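Local coordinates for protein LbpB B-lobe (Moraxella bovis, PDB 3UAQ) that probably binds host lactoferrin at the bacterial surface, as a lipoprotein thought to take part in acquiring iron, at residues 110-115 with 125-130; 132-137 with 148-153; 303-308 with 323-328. One frame throughout, in Å; residues are numbered along the deposited sequence.

Contact 1: 110-115 with 125-130; sequences KIYQSD and WIFTGL
Trp-125 and Ser-114 close one end of a small antiparallel hairpin in the N-lobe handle domain, and their pairing illustrates how a side-chain hydroxyl can stand in for a backbone acceptor. Trp-125 N donates to Ser-114 OG at 3.2 Å, while Ser-114 N returns a bond to Trp-125 O. Two residues along, beyond the non-hydrogen-bonded pair Gln-113 and Ile-126, Tyr-112 and Phe-127 form the hydrogen-bonded pair of the hairpin, N to O in both directions.

The side chain of Trp-125 can be followed outward from CB. The first torsion sets CG between the backbone N and the carbonyl carbon (chi1 43°). Ser-114 OG lies over the five-membered ring, 3.4 Å above its plane and towards the rim; NE1 makes no hydrogen bond with it. CE3 approaches Tyr-112 O, which meets the ring edge in plane. The rim of the six-membered ring lies against Gln-113: CZ3 is 3.3 Å from Gln-113 N, and CH2 is 3.9 Å from Gln-113 C.

On the sheet face that carries Tyr-112 and Phe-127, Phe-127 CE2 packs 3.6 Å from Tyr-112 CB. The two rings are nearly parallel but slid apart, barely overlapping. On the other side Ile-111 CG2 meets Ile-126 CG1 at 3.7 Å.

The backbone bonds thus fix the register, while the aromatic side packs on Phe-221 and Pro-231 and the isoleucine side on helix 95-105, which implies a hairpin held on both faces by apolar contact.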
ATOM      1  N   LYS A 110       8.906   9.579   7.864  1.00 30.46           N
ATOM      2  CA  LYS A 110       8.254   8.827   6.795  1.00 23.29           C
ATOM      3  C   LYS A 110       8.165   7.356   7.178  1.00 33.67           C
ATOM      4  O   LYS A 110       9.162   6.751   7.587  1.00 38.79           O
ATOM      5  CB  LYS A 110       9.013   8.998   5.476  1.00 12.01           C
ATOM      6  CG  LYS A 110       8.606   8.027   4.358  1.00 33.40           C
ATOM      7  CD  LYS A 110       7.450   8.553   3.493  1.00 54.51           C
ATOM      8  CE  LYS A 110       7.259   7.719   2.212  1.00 54.73           C
ATOM      9  NZ  LYS A 110       6.056   6.822   2.231  1.00 42.25           N
ATOM     10  N   ILE A 111       6.967   6.792   7.050  1.00 37.23           N
ATOM     11  CA  ILE A 111       6.714   5.405   7.444  1.00 31.71           C
ATOM     12  C   ILE A 111       6.659   4.453   6.250  1.00 36.14           C
ATOM     13  O   ILE A 111       5.897   4.672   5.303  1.00 33.35           O
ATOM     14  CB  ILE A 111       5.396   5.289   8.239  1.00 27.96           C
ATOM     15  CG1 ILE A 111       5.568   5.900   9.635  1.00 33.71           C
ATOM     16  CG2 ILE A 111       4.957   3.841   8.339  1.00 27.58           C
ATOM     17  CD1 ILE A 111       4.294   6.442  10.240  1.00 35.52           C
ATOM     18  N   TYR A 112       7.469   3.397   6.299  1.00 39.35           N
ATOM     19  CA  TYR A 112       7.446   2.372   5.261  1.00 26.72           C
ATOM     20  C   TYR A 112       6.809   1.097   5.797  1.00 33.67           C
ATOM     21  O   TYR A 112       7.032   0.707   6.947  1.00 38.75           O
ATOM     22  CB  TYR A 112       8.856   2.078   4.750  1.00 26.56           C
ATOM     23  CG  TYR A 112       9.568   3.292   4.205  1.00 34.63           C
ATOM     24  CD1 TYR A 112       9.515   3.605   2.852  1.00 28.11           C
ATOM     25  CD2 TYR A 112      10.297   4.128   5.043  1.00 36.79           C
ATOM     26  CE1 TYR A 112      10.171   4.728   2.347  1.00 38.21           C
ATOM     27  CE2 TYR A 112      10.955   5.252   4.546  1.00 37.12           C
ATOM     28  CZ  TYR A 112      10.886   5.546   3.200  1.00 41.51           C
ATOM     29  OH  TYR A 112      11.535   6.658   2.708  1.00 43.21           O
ATOM     30  N   GLN A 113       6.023   0.444   4.952  1.00 32.08           N
ATOM     31  CA  GLN A 113       5.288  -0.736   5.375  1.00 28.68           C
ATOM     32  C   GLN A 113       5.038  -1.672   4.205  1.00 37.06           C
ATOM     33  O   GLN A 113       5.113  -1.266   3.041  1.00 36.23           O
ATOM     34  CB  GLN A 113       3.958  -0.322   6.004  1.00 28.96           C
ATOM     35  CG  GLN A 113       3.195   0.721   5.189  1.00 29.33           C
ATOM     36  CD  GLN A 113       1.882   1.121   5.832  1.00 43.04           C
ATOM     37  OE1 GLN A 113       1.022   0.275   6.094  1.00 42.11           O
ATOM     38  NE2 GLN A 113       1.718   2.417   6.089  1.00 54.69           N
ATOM     39  N   SER A 114       4.735  -2.927   4.526  1.00 35.96           N
ATOM     40  CA  SER A 114       4.518  -3.951   3.513  1.00 28.98           C
ATOM     41  C   SER A 114       3.252  -3.678   2.710  1.00 34.96           C
ATOM     42  O   SER A 114       2.312  -3.065   3.215  1.00 40.69           O
ATOM     43  CB  SER A 114       4.451  -5.331   4.170  1.00 24.41           C
ATOM     44  OG  SER A 114       5.744  -5.786   4.536  1.00 34.81           O
ATOM     45  N   ASP A 115       3.241  -4.127   1.458  1.00 39.44           N
ATOM     46  CA  ASP A 115       2.072  -3.975   0.591  1.00 40.97           C
ATOM     47  C   ASP A 115       0.940  -4.907   1.015  1.00 40.69           C
ATOM     48  O   ASP A 115       1.172  -6.080   1.309  1.00 45.07           O
ATOM     49  CB  ASP A 115       2.452  -4.220  -0.871  1.00 35.37           C
ATOM     50  CG  ASP A 115       3.146  -3.025  -1.501  1.00 56.12           C
ATOM     51  OD1 ASP A 115       3.643  -2.158  -0.748  1.00 57.43           O
ATOM     52  OD2 ASP A 115       3.193  -2.954  -2.748  1.00 65.74           O
ATOM     53  N   TRP A 125       6.047  -5.971   7.683  1.00 32.08           N
ATOM     54  CA  TRP A 125       6.718  -5.059   8.588  1.00 26.92           C
ATOM     55  C   TRP A 125       6.201  -3.640   8.440  1.00 35.36           C
ATOM     56  O   TRP A 125       5.377  -3.351   7.572  1.00 32.96           O
ATOM     57  CB  TRP A 125       8.225  -5.090   8.335  1.00 23.58           C
ATOM     58  CG  TRP A 125       8.590  -5.101   6.879  1.00 30.39           C
ATOM     59  CD1 TRP A 125       8.955  -6.186   6.133  1.00 32.02           C
ATOM     60  CD2 TRP A 125       8.629  -3.977   5.993  1.00 35.48           C
ATOM     61  NE1 TRP A 125       9.224  -5.808   4.840  1.00 27.09           N
ATOM     62  CE2 TRP A 125       9.029  -4.455   4.726  1.00 32.34           C
ATOM     63  CE3 TRP A 125       8.370  -2.612   6.149  1.00 32.25           C
ATOM     64  CZ2 TRP A 125       9.174  -3.617   3.621  1.00 22.57           C
ATOM     65  CZ3 TRP A 125       8.514  -1.781   5.052  1.00 30.41           C
ATOM     66  CH2 TRP A 125       8.912  -2.287   3.804  1.00 31.11           C
ATOM     67  N   ILE A 126       6.701  -2.762   9.303  1.00 40.93           N
ATOM     68  CA  ILE A 126       6.402  -1.342   9.221  1.00 29.82           C
ATOM     69  C   ILE A 126       7.392  -0.615  10.108  1.00 20.08           C
ATOM     70  O   ILE A 126       7.557  -0.984  11.268  1.00 32.87           O
ATOM     71  CB  ILE A 126       4.968  -1.057   9.693  1.00 38.26           C
ATOM     72  CG1 ILE A 126       4.735   0.445   9.870  1.00 34.52           C
ATOM     73  CG2 ILE A 126       4.686  -1.806  10.986  1.00 35.34           C
ATOM     74  CD1 ILE A 126       3.274   0.796  10.061  1.00 32.43           C
ATOM     75  N   PHE A 127       8.058   0.403   9.567  1.00 22.52           N
ATOM     76  CA  PHE A 127       9.139   1.074  10.297  1.00 26.20           C
ATOM     77  C   PHE A 127       9.375   2.535   9.895  1.00 32.70           C
ATOM     78  O   PHE A 127       8.983   2.973   8.806  1.00 33.48           O
ATOM     79  CB  PHE A 127      10.450   0.309  10.114  1.00 10.96           C
ATOM     80  CG  PHE A 127      11.061   0.479   8.753  1.00 22.51           C
ATOM     81  CD1 PHE A 127      12.043   1.433   8.533  1.00 30.52           C
ATOM     82  CD2 PHE A 127      10.643  -0.304   7.687  1.00 29.69           C
ATOM     83  CE1 PHE A 127      12.606   1.596   7.267  1.00 32.82           C
ATOM     84  CE2 PHE A 127      11.203  -0.147   6.420  1.00 30.74           C
ATOM     85  CZ  PHE A 127      12.185   0.804   6.210  1.00 29.75           C
ATOM     86  N   THR A 128      10.014   3.281  10.795  1.00 36.38           N
ATOM     87  CA  THR A 128      10.585   4.583  10.468  1.00 33.50           C
ATOM     88  C   THR A 128      12.051   4.506  10.835  1.00 37.17           C
ATOM     89  O   THR A 128      12.437   3.723  11.716  1.00 53.50           O
ATOM     90  CB  THR A 128       9.974   5.725  11.291  1.00 46.11           C
ATOM     91  OG1 THR A 128       8.706   5.323  11.824  1.00 72.50           O
ATOM     92  CG2 THR A 128       9.798   6.958  10.415  1.00 38.45           C
ATOM     93  N   GLY A 129      12.869   5.332  10.192  1.00 22.41           N
ATOM     94  CA  GLY A 129      14.298   5.098  10.167  1.00 26.36           C
ATOM     95  C   GLY A 129      14.487   4.344   8.864  1.00 52.55           C
ATOM     96  O   GLY A 129      13.968   4.763   7.818  1.00 66.49           O
ATOM     97  N   LEU A 130      15.257   3.264   8.881  1.00 51.88           N
ATOM     98  CA  LEU A 130      16.158   2.913   9.961  1.00 38.59           C
ATOM     99  C   LEU A 130      17.523   2.971   9.296  1.00 43.55           C
ATOM    100  O   LEU A 130      18.047   1.946   8.834  1.00 37.40           O
ATOM    101  CB  LEU A 130      15.882   1.493  10.458  1.00 27.67           C
ATOM    102  CG  LEU A 130      14.734   1.327  11.454  1.00 25.14           C
ATOM    103  CD1 LEU A 130      14.018  -0.014  11.288  1.00 12.50           C
ATOM    104  CD2 LEU A 130      15.274   1.487  12.864  1.00 31.94           C
TER

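Contact 2: 132-137 with 148-153; sequences PDETIK and YTKGDG
Ile-136 and Tyr-148 are the hydrogen-bonded pair of a beta hairpin in the handle domain, where strand 135-138 lies antiparallel to the start of strand 146-159. It is a useful case of a surface hairpin in which three backbone bonds are the polar links of short length between the two segments. Ile-136 N donates to Tyr-148 O at 2.9 Å, and Tyr-148 N answers with a bond to Ile-136 O. A third bond, from Lys-150 N to Glu-134 O, spans 3.0 Å with the donor in the carbonyl plane. Between these, Thr-135 and Thr-149 are paired in register, without hydrogen bonds, and their side chains diverge.

The close part of the contact consists of these backbone bonds together with Thr-149, which is buried. Thr-149 brings OG1 to 3.7 Å from Pro-132 CA, and both residues also pack on Glu-215 of a nearby loop.

The solvent side is looser, for Ile-136 and Lys-150 are both exposed. In Lys-150, chi1 171° puts CG anti to the backbone N, and the extended chain beyond it passes Ile-136 at a slant. Ile-136 CG1 touches Lys-150 CB at 3.7 Å, and Ile-136 CD1 reaches Lys-150 CG at 3.8 Å. Farther out, the side chains of Glu-134 and Lys-150 lie alongside each other, pointing the same way. Both also touch a crystal neighbour, which may influence where their ends rest. Glu-134 has a further weak, long ion pair through OE1 with Arg-131. At the charged tips Glu-134 OE2 stands 4.0 Å from Lys-150 NZ, a long salt bridge.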
ATOM      1  N   PRO A 132      21.219   3.322   9.576  1.00 51.93           N
ATOM      2  CA  PRO A 132      22.249   3.061  10.590  1.00 48.10           C
ATOM      3  C   PRO A 132      23.334   4.141  10.646  1.00 38.86           C
ATOM      4  O   PRO A 132      23.963   4.321  11.696  1.00 43.17           O
ATOM      5  CB  PRO A 132      22.833   1.713  10.150  1.00 46.23           C
ATOM      6  CG  PRO A 132      21.718   1.054   9.393  1.00 37.69           C
ATOM      7  CD  PRO A 132      21.070   2.187   8.649  1.00 50.12           C
ATOM      8  N   ASP A 133      23.545   4.844   9.536  1.00 26.89           N
ATOM      9  CA  ASP A 133      24.481   5.967   9.509  1.00 34.01           C
ATOM     10  C   ASP A 133      23.997   7.058  10.458  1.00 37.01           C
ATOM     11  O   ASP A 133      24.774   7.891  10.926  1.00 47.80           O
ATOM     12  CB  ASP A 133      24.612   6.526   8.089  1.00 39.74           C
ATOM     13  CG  ASP A 133      23.259   6.865   7.462  1.00 58.03           C
ATOM     14  OD1 ASP A 133      22.352   6.004   7.490  1.00 66.07           O
ATOM     15  OD2 ASP A 133      23.098   7.990   6.939  1.00 54.52           O
ATOM     16  N   GLU A 134      22.701   7.030  10.746  1.00 31.41           N
ATOM     17  CA  GLU A 134      22.062   8.031  11.580  1.00 23.14           C
ATOM     18  C   GLU A 134      21.766   7.442  12.955  1.00 33.05           C
ATOM     19  O   GLU A 134      20.881   6.600  13.108  1.00 40.67           O
ATOM     20  CB  GLU A 134      20.777   8.519  10.912  1.00 23.31           C
ATOM     21  CG  GLU A 134      20.437   9.974  11.208  1.00 45.63           C
ATOM     22  CD  GLU A 134      19.373  10.524  10.279  1.00 67.73           C
ATOM     23  OE1 GLU A 134      19.202   9.981   9.164  1.00 67.94           O
ATOM     24  OE2 GLU A 134      18.709  11.506  10.666  1.00 79.97           O
ATOM     25  N   THR A 135      22.518   7.899  13.950  1.00 43.86           N
ATOM     26  CA  THR A 135      22.460   7.355  15.304  1.00 41.86           C
ATOM     27  C   THR A 135      21.869   8.340  16.305  1.00 36.57           C
ATOM     28  O   THR A 135      21.730   9.531  16.021  1.00 37.29           O
ATOM     29  CB  THR A 135      23.869   6.973  15.814  1.00 45.46           C
ATOM     30  OG1 THR A 135      24.868   7.607  15.003  1.00 53.44           O
ATOM     31  CG2 THR A 135      24.073   5.469  15.771  1.00 49.28           C
ATOM     32  N   ILE A 136      21.538   7.829  17.485  1.00 34.42           N
ATOM     33  CA  ILE A 136      21.089   8.659  18.594  1.00 35.15           C
ATOM     34  C   ILE A 136      21.779   8.253  19.894  1.00 32.45           C
ATOM     35  O   ILE A 136      21.656   7.110  20.345  1.00 29.98           O
ATOM     36  CB  ILE A 136      19.564   8.588  18.781  1.00 35.22           C
ATOM     37  CG1 ILE A 136      18.862   9.432  17.716  1.00 39.95           C
ATOM     38  CG2 ILE A 136      19.181   9.078  20.164  1.00 36.66           C
ATOM     39  CD1 ILE A 136      17.390   9.657  17.986  1.00 36.68           C
ATOM     40  N   LYS A 137      22.502   9.197  20.490  1.00 28.47           N
ATOM     41  CA  LYS A 137      23.281   8.924  21.696  1.00 33.51           C
ATOM     42  C   LYS A 137      22.774   9.686  22.921  1.00 34.01           C
ATOM     43  O   LYS A 137      22.545  10.897  22.867  1.00 29.93           O
ATOM     44  CB  LYS A 137      24.758   9.245  21.457  1.00 40.10           C
ATOM     45  CG  LYS A 137      24.966  10.471  20.589  1.00 46.30           C
ATOM     46  CD  LYS A 137      26.416  10.896  20.571  1.00 34.82           C
ATOM     47  CE  LYS A 137      26.565  12.291  21.124  1.00 30.94           C
ATOM     48  NZ  LYS A 137      27.989  12.700  21.108  1.00 28.44           N
ATOM     49  N   TYR A 148      21.931   4.246  19.949  1.00 35.02           N
ATOM     50  CA  TYR A 148      21.038   3.376  19.203  1.00 32.10           C
ATOM     51  C   TYR A 148      20.754   3.931  17.816  1.00 32.62           C
ATOM     52  O   TYR A 148      20.567   5.129  17.642  1.00 36.42           O
ATOM     53  CB  TYR A 148      19.718   3.203  19.956  1.00 35.27           C
ATOM     54  CG  TYR A 148      19.806   2.300  21.169  1.00 34.66           C
ATOM     55  CD1 TYR A 148      19.498   0.950  21.076  1.00 36.16           C
ATOM     56  CD2 TYR A 148      20.189   2.798  22.407  1.00 26.08           C
ATOM     57  CE1 TYR A 148      19.573   0.117  22.182  1.00 42.80           C
ATOM     58  CE2 TYR A 148      20.264   1.971  23.521  1.00 28.39           C
ATOM     59  CZ  TYR A 148      19.957   0.631  23.400  1.00 40.37           C
ATOM     60  OH  TYR A 148      20.029  -0.203  24.496  1.00 43.00           O
ATOM     61  N   THR A 149      20.719   3.052  16.825  1.00 39.96           N
ATOM     62  CA  THR A 149      20.313   3.453  15.487  1.00 38.11           C
ATOM     63  C   THR A 149      18.955   4.156  15.548  1.00 32.16           C
ATOM     64  O   THR A 149      17.994   3.612  16.086  1.00 36.87           O
ATOM     65  CB  THR A 149      20.252   2.238  14.545  1.00 27.81           C
ATOM     66  OG1 THR A 149      21.571   1.955  14.053  1.00 39.51           O
ATOM     67  CG2 THR A 149      19.317   2.509  13.374  1.00 11.61           C
ATOM     68  N   LYS A 150      18.878   5.369  15.011  1.00 31.62           N
ATOM     69  CA  LYS A 150      17.645   6.148  15.091  1.00 35.39           C
ATOM     70  C   LYS A 150      16.494   5.547  14.285  1.00 33.32           C
ATOM     71  O   LYS A 150      16.656   5.194  13.109  1.00 42.50           O
ATOM     72  CB  LYS A 150      17.874   7.593  14.653  1.00 34.75           C
ATOM     73  CG  LYS A 150      16.581   8.391  14.516  1.00 36.24           C
ATOM     74  CD  LYS A 150      16.849   9.802  14.025  1.00 45.77           C
ATOM     75  CE  LYS A 150      15.570  10.624  13.960  1.00 47.67           C
ATOM     76  NZ  LYS A 150      15.811  11.964  13.353  1.00 53.93           N
ATOM     77  N   GLY A 151      15.329   5.463  14.924  1.00 21.98           N
ATOM     78  CA  GLY A 151      14.138   4.915  14.302  1.00 12.10           C
ATOM     79  C   GLY A 151      13.673   3.639  14.988  1.00 22.44           C
ATOM     80  O   GLY A 151      14.364   3.102  15.857  1.00 32.34           O
ATOM     81  N   ASP A 152      12.503   3.144  14.597  1.00 20.72           N
ATOM     82  CA  ASP A 152      11.951   1.935  15.199  1.00 28.16           C
ATOM     83  C   ASP A 152      10.991   1.243  14.238  1.00 36.41           C
ATOM     84  O   ASP A 152      10.427   1.873  13.333  1.00 42.76           O
ATOM     85  CB  ASP A 152      11.256   2.263  16.528  1.00 31.43           C
ATOM     86  CG  ASP A 152      12.172   2.076  17.737  1.00 42.90           C
ATOM     87  OD1 ASP A 152      12.789   0.992  17.854  1.00 42.39           O
ATOM     88  OD2 ASP A 152      12.272   3.007  18.572  1.00 39.06           O
ATOM     89  N   GLY A 153      10.812  -0.059  14.433  1.00 21.94           N
ATOM     90  CA  GLY A 153       9.939  -0.817  13.560  1.00 18.59           C
ATOM     91  C   GLY A 153       9.273  -2.015  14.207  1.00 25.99           C
ATOM     92  O   GLY A 153       9.499  -2.330  15.375  1.00 35.11           O
TER

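Contact 3: 303-308 with 323-328; sequences KNADNR and GKFLTN
Ala-305 and Thr-327 bring their CA atoms to 4.0 Å, after which a type II turn from Ala-305 to Arg-308 carries the chain round a corner before Arg-308 O meets Leu-326 N at 3.2 Å. The contact belongs to a hairpin of the N-lobe beta barrel, between strands 305-314 and 320-326, and exemplifies polar side chains binding backbone where a strand pairing is interrupted.

Arg-308 bends at chi3 (67°), which turns NE back towards the partner chain. NE donates to Leu-326 O at 2.8 Å, while NE and NH2 each add a weak bond to Thr-327 O. Asn-328 works from the other end: its N bonds to Asn-304 O, its OD1 accepts Asp-306 N at 3.1 Å, and its ND2 meets the anti side of Asp-306 OD2 at 2.6 Å. Asn-304 ND2 meets Asp-306 OD1 from the syn side, at 3.1 Å, while Asn-304 OD1 takes the amide of Ala-288 in a neighbouring strand.

Apart from these bonds, Ala-305 CB packs on Phe-325 CD1 at 3.7 Å, beside Ala-286. Both carboxylate oxygens of Asp-306 are thus bound by amide groups, and NE and NH2 of Arg-308 are directed at two backbone carbonyls, which would be expected to stabilise the carboxylate and, more modestly, the guanidinium.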
ATOM      1  N   LYS A 303      19.306 -22.285  12.309  1.00 46.03           N
ATOM      2  CA  LYS A 303      18.575 -22.956  13.382  1.00 37.35           C
ATOM      3  C   LYS A 303      17.117 -23.166  13.023  1.00 32.90           C
ATOM      4  O   LYS A 303      16.494 -22.312  12.389  1.00 30.31           O
ATOM      5  CB  LYS A 303      18.658 -22.159  14.687  1.00 36.17           C
ATOM      6  CG  LYS A 303      20.062 -21.886  15.173  1.00 32.77           C
ATOM      7  CD  LYS A 303      20.860 -23.168  15.328  1.00 37.77           C
ATOM      8  CE  LYS A 303      22.243 -22.887  15.901  1.00 43.61           C
ATOM      9  NZ  LYS A 303      23.176 -24.027  15.714  1.00 46.13           N
ATOM     10  N   ASN A 304      16.577 -24.302  13.445  1.00 37.26           N
ATOM     11  CA  ASN A 304      15.156 -24.575  13.307  1.00 39.69           C
ATOM     12  C   ASN A 304      14.336 -23.741  14.269  1.00 44.43           C
ATOM     13  O   ASN A 304      14.879 -23.034  15.127  1.00 44.33           O
ATOM     14  CB  ASN A 304      14.863 -26.044  13.606  1.00 37.41           C
ATOM     15  CG  ASN A 304      15.543 -26.986  12.642  1.00 46.18           C
ATOM     16  OD1 ASN A 304      16.243 -26.561  11.721  1.00 50.81           O
ATOM     17  ND2 ASN A 304      15.342 -28.284  12.851  1.00 44.45           N
ATOM     18  N   ALA A 305      13.020 -23.825  14.103  1.00 41.03           N
ATOM     19  CA  ALA A 305      12.087 -23.467  15.150  1.00 37.61           C
ATOM     20  C   ALA A 305      11.281 -24.734  15.404  1.00 44.16           C
ATOM     21  O   ALA A 305      10.172 -24.893  14.886  1.00 46.04           O
ATOM     22  CB  ALA A 305      11.181 -22.336  14.701  1.00 36.29           C
ATOM     23  N   ASP A 306      11.863 -25.658  16.168  1.00 50.37           N
ATOM     24  CA  ASP A 306      11.232 -26.952  16.441  1.00 40.39           C
ATOM     25  C   ASP A 306      10.039 -26.770  17.370  1.00 43.95           C
ATOM     26  O   ASP A 306      10.191 -26.324  18.515  1.00 47.55           O
ATOM     27  CB  ASP A 306      12.235 -27.933  17.058  1.00 29.24           C
ATOM     28  CG  ASP A 306      13.435 -28.195  16.157  1.00 52.39           C
ATOM     29  OD1 ASP A 306      13.252 -28.802  15.077  1.00 52.67           O
ATOM     30  OD2 ASP A 306      14.564 -27.812  16.539  1.00 58.53           O
ATOM     31  N   ASN A 307       8.852 -27.100  16.871  1.00 37.35           N
ATOM     32  CA  ASN A 307       7.637 -26.885  17.647  1.00 40.95           C
ATOM     33  C   ASN A 307       7.504 -25.436  18.097  1.00 42.89           C
ATOM     34  O   ASN A 307       7.030 -25.167  19.197  1.00 44.80           O
ATOM     35  CB  ASN A 307       7.615 -27.804  18.869  1.00 42.31           C
ATOM     36  CG  ASN A 307       7.135 -29.197  18.538  1.00 48.18           C
ATOM     37  OD1 ASN A 307       6.078 -29.369  17.931  1.00 55.26           O
ATOM     38  ND2 ASN A 307       7.915 -30.202  18.922  1.00 49.41           N
ATOM     39  N   ARG A 308       7.936 -24.511  17.247  1.00 41.20           N
ATOM     40  CA  ARG A 308       7.866 -23.087  17.556  1.00 37.91           C
ATOM     41  C   ARG A 308       7.310 -22.303  16.371  1.00 46.78           C
ATOM     42  O   ARG A 308       7.607 -21.115  16.198  1.00 50.88           O
ATOM     43  CB  ARG A 308       9.248 -22.553  17.958  1.00 34.15           C
ATOM     44  CG  ARG A 308       9.786 -23.155  19.252  1.00 25.86           C
ATOM     45  CD  ARG A 308      11.294 -22.979  19.390  1.00 32.51           C
ATOM     46  NE  ARG A 308      11.699 -21.584  19.559  1.00 37.66           N
ATOM     47  CZ  ARG A 308      11.730 -20.947  20.728  1.00 36.01           C
ATOM     48  NH1 ARG A 308      11.361 -21.570  21.840  1.00 25.88           N
ATOM     49  NH2 ARG A 308      12.119 -19.679  20.784  1.00 38.95           N
ATOM     50  N   GLY A 323       0.913 -16.956   9.589  1.00 45.89           N
ATOM     51  CA  GLY A 323       1.460 -17.399  10.859  1.00 37.97           C
ATOM     52  C   GLY A 323       2.849 -16.856  11.127  1.00 35.26           C
ATOM     53  O   GLY A 323       3.328 -15.972  10.416  1.00 37.63           O
ATOM     54  N   LYS A 324       3.496 -17.401  12.152  1.00 24.25           N
ATOM     55  CA  LYS A 324       4.799 -16.933  12.596  1.00 19.56           C
ATOM     56  C   LYS A 324       5.584 -18.093  13.179  1.00 32.85           C
ATOM     57  O   LYS A 324       5.024 -19.141  13.504  1.00 40.29           O
ATOM     58  CB  LYS A 324       4.629 -15.880  13.685  1.00 25.14           C
ATOM     59  CG  LYS A 324       3.780 -16.372  14.855  1.00 30.84           C
ATOM     60  CD  LYS A 324       4.396 -16.009  16.200  1.00 35.48           C
ATOM     61  CE  LYS A 324       3.631 -16.677  17.346  1.00 33.72           C
ATOM     62  NZ  LYS A 324       2.175 -16.365  17.302  1.00 31.58           N
ATOM     63  N   PHE A 325       6.888 -17.903  13.306  1.00 32.94           N
ATOM     64  CA  PHE A 325       7.716 -18.817  14.077  1.00 33.88           C
ATOM     65  C   PHE A 325       8.926 -18.065  14.611  1.00 36.75           C
ATOM     66  O   PHE A 325       9.328 -17.038  14.053  1.00 38.63           O
ATOM     67  CB  PHE A 325       8.137 -20.042  13.251  1.00 41.75           C
ATOM     68  CG  PHE A 325       9.132 -19.742  12.156  1.00 44.61           C
ATOM     69  CD1 PHE A 325      10.464 -19.473  12.454  1.00 45.67           C
ATOM     70  CD2 PHE A 325       8.741 -19.761  10.827  1.00 32.60           C
ATOM     71  CE1 PHE A 325      11.375 -19.204  11.444  1.00 39.67           C
ATOM     72  CE2 PHE A 325       9.650 -19.496   9.815  1.00 30.49           C
ATOM     73  CZ  PHE A 325      10.966 -19.218  10.126  1.00 33.47           C
ATOM     74  N   LEU A 326       9.478 -18.565  15.709  1.00 30.41           N
ATOM     75  CA  LEU A 326      10.668 -17.984  16.305  1.00 27.52           C
ATOM     76  C   LEU A 326      11.642 -19.109  16.612  1.00 32.84           C
ATOM     77  O   LEU A 326      11.288 -20.094  17.267  1.00 30.23           O
ATOM     78  CB  LEU A 326      10.321 -17.225  17.584  1.00 28.80           C
ATOM     79  CG  LEU A 326      11.525 -16.739  18.401  1.00 34.98           C
ATOM     80  CD1 LEU A 326      12.212 -15.570  17.702  1.00 31.00           C
ATOM     81  CD2 LEU A 326      11.107 -16.355  19.814  1.00 28.36           C
ATOM     82  N   THR A 327      12.870 -18.964  16.134  1.00 31.83           N
ATOM     83  CA  THR A 327      13.837 -20.054  16.187  1.00 28.33           C
ATOM     84  C   THR A 327      14.223 -20.496  17.604  1.00 33.66           C
ATOM     85  O   THR A 327      13.934 -19.809  18.589  1.00 39.06           O
ATOM     86  CB  THR A 327      15.087 -19.698  15.389  1.00 22.21           C
ATOM     87  OG1 THR A 327      15.554 -18.402  15.786  1.00 35.13           O
ATOM     88  CG2 THR A 327      14.752 -19.671  13.898  1.00 15.31           C
ATOM     89  N   ASN A 328      14.878 -21.652  17.688  1.00 40.84           N
ATOM     90  CA  ASN A 328      15.263 -22.264  18.964  1.00 35.17           C
ATOM     91  C   ASN A 328      16.154 -21.377  19.837  1.00 40.23           C
ATOM     92  O   ASN A 328      15.979 -21.326  21.058  1.00 29.89           O
ATOM     93  CB  ASN A 328      15.961 -23.607  18.723  1.00 31.82           C
ATOM     94  CG  ASN A 328      15.010 -24.678  18.229  1.00 45.35           C
ATOM     95  OD1 ASN A 328      13.792 -24.511  18.282  1.00 55.51           O
ATOM     96  ND2 ASN A 328      15.558 -25.793  17.766  1.00 35.99           N
TER

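From the N terminus, the chain first closes contact 1, where 125-130 folds back on 110-115 after nine intervening residues, the last four of them already in strand 121-128. Contact 2 follows directly, with 148-153 returning to 132-137. Contact 3 comes much later, when 323-328 pairs with 303-308. The three are in series, neither nested nor crossed. Contacts 1 and 2 join the same handle sheet: strand 121-128 neighbours strand 146-159, and Thr-128 N probably bonds to Asp-152 O at 2.9 Å. Contact 3 lies in the barrel, on the opposite side of the chain's centre, its own centre about 24 Å from that of contact 1 and about 28 Å from that of contact 2.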